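PDB 6NYR: Crov588 from Cafeteriavirus, which is of unknown function but folds as a circular leucine-rich-repeat protein built from FNIP-type repeats. Local coordinates for residues 408-413 with 430-435. Sequence-based numbering, arbitrary orientation.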
ATOM      1  N   THR A 408     -21.579  -6.169 -13.588  1.00 54.33           N
ATOM      2  CA  THR A 408     -21.334  -4.743 -13.433  1.00 55.32           C
ATOM      3  C   THR A 408     -19.904  -4.335 -13.770  1.00 56.48           C
ATOM      4  O   THR A 408     -19.671  -3.161 -14.074  1.00 56.53           O
ATOM      5  CB  THR A 408     -21.631  -4.299 -11.992  1.00 55.99           C
ATOM      6  OG1 THR A 408     -20.766  -4.999 -11.084  1.00 54.25           O
ATOM      7  CG2 THR A 408     -23.082  -4.570 -11.626  1.00 55.69           C
ATOM      8  N   TYR A 409     -18.955  -5.269 -13.740  1.00 50.96           N
ATOM      9  CA  TYR A 409     -17.542  -4.958 -13.920  1.00 54.32           C
ATOM     10  C   TYR A 409     -16.937  -5.942 -14.911  1.00 53.36           C
ATOM     11  O   TYR A 409     -16.871  -7.144 -14.634  1.00 50.82           O
ATOM     12  CB  TYR A 409     -16.794  -5.028 -12.579  1.00 59.11           C
ATOM     13  CG  TYR A 409     -15.315  -4.728 -12.668  1.00 63.12           C
ATOM     14  CD1 TYR A 409     -14.416  -5.689 -13.118  1.00 61.05           C
ATOM     15  CD2 TYR A 409     -14.811  -3.493 -12.283  1.00 64.72           C
ATOM     16  CE1 TYR A 409     -13.066  -5.423 -13.203  1.00 60.67           C
ATOM     17  CE2 TYR A 409     -13.456  -3.219 -12.359  1.00 64.02           C
ATOM     18  CZ  TYR A 409     -12.591  -4.188 -12.820  1.00 62.88           C
ATOM     19  OH  TYR A 409     -11.242  -3.926 -12.902  1.00 63.96           O
ATOM     20  N   LEU A 410     -16.477  -5.434 -16.048  1.00 50.77           N
ATOM     21  CA  LEU A 410     -15.804  -6.248 -17.050  1.00 51.40           C
ATOM     22  C   LEU A 410     -14.439  -5.641 -17.341  1.00 51.72           C
ATOM     23  O   LEU A 410     -14.341  -4.470 -17.723  1.00 51.71           O
ATOM     24  CB  LEU A 410     -16.631  -6.354 -18.330  1.00 46.62           C
ATOM     25  CG  LEU A 410     -15.950  -7.173 -19.427  1.00 45.22           C
ATOM     26  CD1 LEU A 410     -15.611  -8.564 -18.901  1.00 46.74           C
ATOM     27  CD2 LEU A 410     -16.828  -7.269 -20.659  1.00 47.34           C
ATOM     28  N   GLU A 411     -13.393  -6.439 -17.151  1.00 54.25           N
ATOM     29  CA  GLU A 411     -12.025  -6.062 -17.483  1.00 55.80           C
ATOM     30  C   GLU A 411     -11.499  -7.030 -18.534  1.00 51.93           C
ATOM     31  O   GLU A 411     -11.405  -8.235 -18.278  1.00 52.22           O
ATOM     32  CB  GLU A 411     -11.146  -6.082 -16.230  1.00 59.83           C
ATOM     33  CG  GLU A 411      -9.660  -5.913 -16.484  1.00 64.48           C
ATOM     34  CD  GLU A 411      -8.854  -5.892 -15.196  1.00 69.49           C
ATOM     35  OE1 GLU A 411      -9.436  -6.163 -14.123  1.00 70.05           O
ATOM     36  OE2 GLU A 411      -7.643  -5.598 -15.256  1.00 75.12           O
ATOM     37  N   LEU A 412     -11.170  -6.505 -19.711  1.00 50.44           N
ATOM     38  CA  LEU A 412     -10.557  -7.290 -20.770  1.00 48.75           C
ATOM     39  C   LEU A 412      -9.039  -7.107 -20.726  1.00 47.38           C
ATOM     40  O   LEU A 412      -8.529  -6.039 -20.382  1.00 52.19           O
ATOM     41  CB  LEU A 412     -11.071  -6.892 -22.154  1.00 47.01           C
ATOM     42  CG  LEU A 412     -12.455  -7.269 -22.668  1.00 46.41           C
ATOM     43  CD1 LEU A 412     -12.781  -8.729 -22.324  1.00 49.87           C
ATOM     44  CD2 LEU A 412     -13.547  -6.341 -22.169  1.00 47.57           C
ATOM     45  N   GLY A 413      -8.318  -8.169 -21.083  1.00 48.73           N
ATOM     46  CA  GLY A 413      -6.887  -8.246 -20.867  1.00 47.88           C
ATOM     47  C   GLY A 413      -6.054  -7.766 -22.043  1.00 43.17           C
ATOM     48  O   GLY A 413      -6.556  -7.247 -23.041  1.00 44.34           O
ATOM     49  N   VAL A 430     -21.388  -1.333 -15.292  1.00 53.89           N
ATOM     50  CA  VAL A 430     -20.988  -0.056 -14.728  1.00 51.10           C
ATOM     51  C   VAL A 430     -19.545   0.285 -15.080  1.00 52.43           C
ATOM     52  O   VAL A 430     -19.239   1.437 -15.404  1.00 48.61           O
ATOM     53  CB  VAL A 430     -21.196  -0.058 -13.197  1.00 53.14           C
ATOM     54  CG1 VAL A 430     -20.729   1.253 -12.584  1.00 56.08           C
ATOM     55  CG2 VAL A 430     -22.658  -0.319 -12.861  1.00 53.87           C
ATOM     56  N   HIS A 431     -18.648  -0.699 -15.027  1.00 49.15           N
ATOM     57  CA  HIS A 431     -17.231  -0.488 -15.285  1.00 50.67           C
ATOM     58  C   HIS A 431     -16.790  -1.352 -16.457  1.00 47.91           C
ATOM     59  O   HIS A 431     -16.971  -2.576 -16.436  1.00 44.96           O
ATOM     60  CB  HIS A 431     -16.381  -0.822 -14.051  1.00 55.12           C
ATOM     61  CG  HIS A 431     -16.406   0.235 -12.993  1.00 59.14           C
ATOM     62  ND1 HIS A 431     -17.430   0.346 -12.077  1.00 60.11           N
ATOM     63  CD2 HIS A 431     -15.531   1.227 -12.704  1.00 57.95           C
ATOM     64  CE1 HIS A 431     -17.185   1.363 -11.270  1.00 59.56           C
ATOM     65  NE2 HIS A 431     -16.043   1.917 -11.632  1.00 57.72           N
ATOM     66  N   LEU A 432     -16.208  -0.717 -17.469  1.00 45.13           N
ATOM     67  CA  LEU A 432     -15.683  -1.419 -18.632  1.00 48.22           C
ATOM     68  C   LEU A 432     -14.261  -0.945 -18.885  1.00 44.76           C
ATOM     69  O   LEU A 432     -14.013   0.259 -18.996  1.00 45.35           O
ATOM     70  CB  LEU A 432     -16.553  -1.178 -19.866  1.00 49.99           C
ATOM     71  CG  LEU A 432     -16.039  -1.832 -21.150  1.00 49.77           C
ATOM     72  CD1 LEU A 432     -15.785  -3.318 -20.915  1.00 51.65           C
ATOM     73  CD2 LEU A 432     -17.010  -1.627 -22.296  1.00 49.50           C
ATOM     74  N   SER A 433     -13.336  -1.891 -18.987  1.00 44.44           N
ATOM     75  CA  SER A 433     -11.916  -1.586 -19.107  1.00 44.86           C
ATOM     76  C   SER A 433     -11.326  -2.438 -20.218  1.00 41.72           C
ATOM     77  O   SER A 433     -11.406  -3.671 -20.167  1.00 40.25           O
ATOM     78  CB  SER A 433     -11.195  -1.836 -17.781  1.00 48.51           C
ATOM     79  OG  SER A 433      -9.846  -1.414 -17.842  1.00 53.87           O
ATOM     80  N   PHE A 434     -10.745  -1.781 -21.219  1.00 41.50           N
ATOM     81  CA  PHE A 434     -10.084  -2.458 -22.325  1.00 45.04           C
ATOM     82  C   PHE A 434      -8.576  -2.476 -22.109  1.00 46.80           C
ATOM     83  O   PHE A 434      -7.998  -1.504 -21.615  1.00 45.92           O
ATOM     84  CB  PHE A 434     -10.391  -1.779 -23.664  1.00 46.30           C
ATOM     85  CG  PHE A 434     -11.792  -1.993 -24.147  1.00 47.48           C
ATOM     86  CD1 PHE A 434     -12.169  -3.206 -24.696  1.00 45.95           C
ATOM     87  CD2 PHE A 434     -12.730  -0.976 -24.064  1.00 46.90           C
ATOM     88  CE1 PHE A 434     -13.454  -3.406 -25.144  1.00 49.50           C
ATOM     89  CE2 PHE A 434     -14.019  -1.172 -24.512  1.00 46.76           C
ATOM     90  CZ  PHE A 434     -14.382  -2.385 -25.050  1.00 50.84           C
ATOM     91  N   GLY A 435      -7.946  -3.578 -22.507  1.00 49.15           N
ATOM     92  CA  GLY A 435      -6.524  -3.759 -22.329  1.00 46.19           C
ATOM     93  C   GLY A 435      -5.708  -3.144 -23.451  1.00 44.69           C
ATOM     94  O   GLY A 435      -6.185  -2.343 -24.259  1.00 41.76           O
TER
HETATM   95  O   HOH W   1      -7.754  -5.684 -24.726  1.00 36.09           O
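The ring of Tyr409 stacks on His387 of the preceding strand, carries Glu411 OE1 at its edge and in its plane, and meets His431 obliquely, Tyr409 CD2 lying 3.6 Å from His431 CB. That methylene is the closest part of the histidine, with His431 CG just beyond, because the two first torsions differ: Tyr409 CG is anti to the backbone N, whereas His431 CG is anti to its carbonyl carbon, which leads the rest of the imidazole away from the tyrosine. The His431 imidazole meets the ring of His453 on the following strand. Tyr409 OH donates to Glu411 OE1 at 3.1 Å, arriving from above the carboxylate plane and tethering both side chains on the face they share with His431 and Ser433. Beneath them runs a strictly parallel ladder, its axes 3° apart. Thr408 O opens it by accepting two N-H groups, His431 N almost head-on to the carbonyl and Val430 N in the carbonyl plane, at a lone pair, each at 2.8 Å. Leu410 then alternates, its N giving to His431 O (N-H...O 174°) and its O taking Ser433 N in a more bent bond (144°), before Leu412 N closes on Ser433 O at 2.9 Å. Beyond the strands, a water donates to Gly413 O and weakly accepts from Gly435 N. On the buried face, Leu410 and Leu432 run alongside each other with the same pair of torsions, and Leu432 CD1 reaches back to within 4.0 Å of Leu412 CD2. The same methyl of Leu412 stands 4.2 Å from Phe434 CE1, while the phenyl ring also stacks with Phe438 and meets Phe456. Equivalent residues thus pair with a constant offset of 22, polar side chains on one face and leucines inside: the parallel-strand ladder of a leucine-rich-repeat solenoid, here within its FNIP repeats.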